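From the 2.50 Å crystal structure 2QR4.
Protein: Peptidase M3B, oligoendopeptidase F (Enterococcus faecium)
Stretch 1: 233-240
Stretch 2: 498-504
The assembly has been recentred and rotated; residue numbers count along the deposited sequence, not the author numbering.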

# COMPACT_ATOMS: atom_id res chain seq x y z
N SER A 233 6.40 21.84 -4.02
CA SER A 233 5.40 21.10 -3.22
C SER A 233 4.61 20.11 -4.08
O SER A 233 4.61 20.18 -5.32
CB SER A 233 4.40 22.07 -2.58
OG SER A 233 3.59 22.69 -3.59
N ALA A 234 3.89 19.22 -3.41
CA ALA A 234 3.06 18.25 -4.10
C ALA A 234 2.00 18.94 -4.94
O ALA A 234 1.70 18.53 -6.07
CB ALA A 234 2.43 17.30 -3.12
N ARG A 235 1.43 20.01 -4.38
CA ARG A 235 0.38 20.75 -5.07
C ARG A 235 0.91 21.40 -6.34
O ARG A 235 0.32 21.24 -7.41
CB ARG A 235 -0.24 21.81 -4.15
CG ARG A 235 -1.45 22.51 -4.79
CD ARG A 235 -2.14 23.45 -3.83
NE ARG A 235 -1.30 24.59 -3.46
CZ ARG A 235 -1.72 25.59 -2.69
NH1 ARG A 235 -2.97 25.58 -2.25
NH2 ARG A 235 -0.91 26.59 -2.39
N GLU A 236 2.01 22.14 -6.23
CA GLU A 236 2.60 22.76 -7.41
C GLU A 236 2.81 21.68 -8.45
O GLU A 236 2.53 21.88 -9.62
CB GLU A 236 3.93 23.45 -7.10
CG GLU A 236 4.51 24.23 -8.28
CD GLU A 236 5.91 24.77 -8.01
OE1 GLU A 236 6.08 26.01 -8.10
OE2 GLU A 236 6.82 23.98 -7.71
N ALA A 237 3.27 20.52 -8.00
CA ALA A 237 3.51 19.42 -8.94
C ALA A 237 2.24 18.98 -9.68
O ALA A 237 2.24 18.84 -10.89
CB ALA A 237 4.17 18.24 -8.24
N SER A 238 1.14 18.76 -8.96
CA SER A 238 -0.08 18.31 -9.63
C SER A 238 -0.68 19.39 -10.52
O SER A 238 -1.06 19.12 -11.65
CB SER A 238 -1.12 17.87 -8.61
OG SER A 238 -2.26 17.37 -9.29
N LEU A 239 -0.76 20.62 -10.02
CA LEU A 239 -1.38 21.71 -10.77
C LEU A 239 -0.54 22.16 -11.96
O LEU A 239 -1.08 22.60 -12.98
CB LEU A 239 -1.67 22.90 -9.85
CG LEU A 239 -3.00 22.92 -9.09
CD1 LEU A 239 -3.26 21.65 -8.28
CD2 LEU A 239 -3.06 24.14 -8.19
N SER A 240 0.78 22.06 -11.86
CA SER A 240 1.64 22.56 -12.93
C SER A 240 1.36 21.84 -14.24
O SER A 240 1.30 22.47 -15.29
CB SER A 240 3.13 22.45 -12.59
OG SER A 240 3.59 21.13 -12.80
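Stretch 2 (498-504) YNYYVFQ

What forms the apolar centre of the contact? Tyr500, whose CA-to-CB bond points toward stretch 1, lays its ring along the first helical turn. One face lies under the backbone of Arg235: the CA of Arg235 is 3.8 Å from the centroid of the Tyr500 ring and 25° off its normal, a CH-pi contact. Ala234 CB adds an apolar contact with Tyr500 CE2 at 4.2 Å. One turn along, Leu239 brings CD1 to 3.9 Å from Tyr500 CB and 3.8 Å from Phe503 CE2, so a single methyl touches both aromatic residues.

How does the backbone of stretch 2 bring these rings to the helix? Residues 234-240 are helical, whereas stretch 2 approaches as a loop that passes into a helix near its end. Asn499 is extended, with phi/psi of -152/79, and Tyr500 then takes the left-handed values 59/57. The two backbones come nearest, by CA atoms, at Ser238 and Asn499, whose CA atoms are 6.4 Å apart. From there Tyr500 reaches back to Ala234 and Arg235, while Phe503 meets Leu239; Tyr501 points its CA-to-CB bond away.

Where does the contact become polar? Ser238 directs its CA-to-CB bond toward the loop, and its OG donates a short hydrogen bond of 2.5 Å to Asn499 O. This ties a helix side chain directly to the loop backbone, beside the Tyr500 ring.

What do the waters add at the edge? Water 1 donates to Ala234 O and to Asn499 OD1, each at 2.8 Å from its oxygen, and so links helix backbone to loop side chain. Water 2 accepts from Arg235 N at 3.0 Å and hydrogen-bonds Tyr500 OH at 2.9 Å from its oxygen. It thereby serves an amide of the first helical turn, which has no i-4 carbonyl partner within the helix.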

# COMPACT_ATOMS: atom_id res chain seq x y z
N TYR A 498 -6.77 10.56 -5.53
CA TYR A 498 -6.41 11.14 -6.81
C TYR A 498 -5.21 12.02 -6.51
O TYR A 498 -4.35 11.64 -5.72
CB TYR A 498 -7.58 11.93 -7.38
CG TYR A 498 -8.72 11.06 -7.85
CD1 TYR A 498 -8.89 9.77 -7.35
CD2 TYR A 498 -9.63 11.52 -8.79
CE1 TYR A 498 -9.93 8.96 -7.78
CE2 TYR A 498 -10.68 10.71 -9.23
CZ TYR A 498 -10.82 9.43 -8.71
OH TYR A 498 -11.85 8.63 -9.14
N ASN A 499 -5.15 13.20 -7.11
CA ASN A 499 -3.98 14.05 -6.94
C ASN A 499 -4.36 15.52 -7.08
O ASN A 499 -4.16 16.14 -8.12
CB ASN A 499 -2.90 13.66 -7.97
CG ASN A 499 -1.54 14.25 -7.66
OD1 ASN A 499 -1.31 14.79 -6.57
ND2 ASN A 499 -0.62 14.16 -8.61
N TYR A 500 -4.94 16.08 -6.03
CA TYR A 500 -5.41 17.45 -6.11
C TYR A 500 -6.44 17.62 -7.22
O TYR A 500 -6.31 18.46 -8.11
CB TYR A 500 -4.24 18.39 -6.32
CG TYR A 500 -3.48 18.65 -5.05
CD1 TYR A 500 -3.95 19.57 -4.11
CD2 TYR A 500 -2.29 18.00 -4.78
CE1 TYR A 500 -3.25 19.82 -2.96
CE2 TYR A 500 -1.59 18.25 -3.62
CZ TYR A 500 -2.07 19.17 -2.71
OH TYR A 500 -1.37 19.44 -1.56
N TYR A 501 -7.49 16.82 -7.14
CA TYR A 501 -8.53 16.79 -8.14
C TYR A 501 -9.78 17.56 -7.72
O TYR A 501 -10.32 18.34 -8.51
CB TYR A 501 -8.87 15.35 -8.42
CG TYR A 501 -9.89 15.09 -9.49
CD1 TYR A 501 -9.51 14.96 -10.81
CD2 TYR A 501 -11.23 14.89 -9.16
CE1 TYR A 501 -10.43 14.68 -11.79
CE2 TYR A 501 -12.16 14.60 -10.13
CZ TYR A 501 -11.76 14.50 -11.46
OH TYR A 501 -12.67 14.21 -12.45
N VAL A 502 -10.23 17.36 -6.47
CA VAL A 502 -11.54 17.89 -6.04
C VAL A 502 -11.76 19.41 -6.12
O VAL A 502 -12.89 19.83 -6.32
CB VAL A 502 -11.93 17.46 -4.61
CG1 VAL A 502 -12.30 16.01 -4.58
CG2 VAL A 502 -10.81 17.78 -3.64
N PHE A 503 -10.72 20.22 -5.95
CA PHE A 503 -10.92 21.67 -5.94
C PHE A 503 -11.51 22.14 -7.25
O PHE A 503 -12.14 23.19 -7.31
CB PHE A 503 -9.63 22.44 -5.66
CG PHE A 503 -8.73 22.62 -6.86
CD1 PHE A 503 -8.63 23.86 -7.48
CD2 PHE A 503 -7.95 21.56 -7.34
CE1 PHE A 503 -7.77 24.04 -8.59
CE2 PHE A 503 -7.10 21.72 -8.43
CZ PHE A 503 -7.01 22.95 -9.07
N GLN A 504 -11.31 21.36 -8.30
CA GLN A 504 -11.81 21.77 -9.60
C GLN A 504 -13.33 21.80 -9.68
O GLN A 504 -13.89 22.52 -10.50
CB GLN A 504 -11.19 20.92 -10.72
CG GLN A 504 -9.76 21.34 -10.99
CD GLN A 504 -9.00 20.37 -11.86
OE1 GLN A 504 -8.68 19.26 -11.44
NE2 GLN A 504 -8.68 20.80 -13.08
O HOH W 1 1.31 15.79 -6.35
O HOH W 2 1.45 20.25 -1.38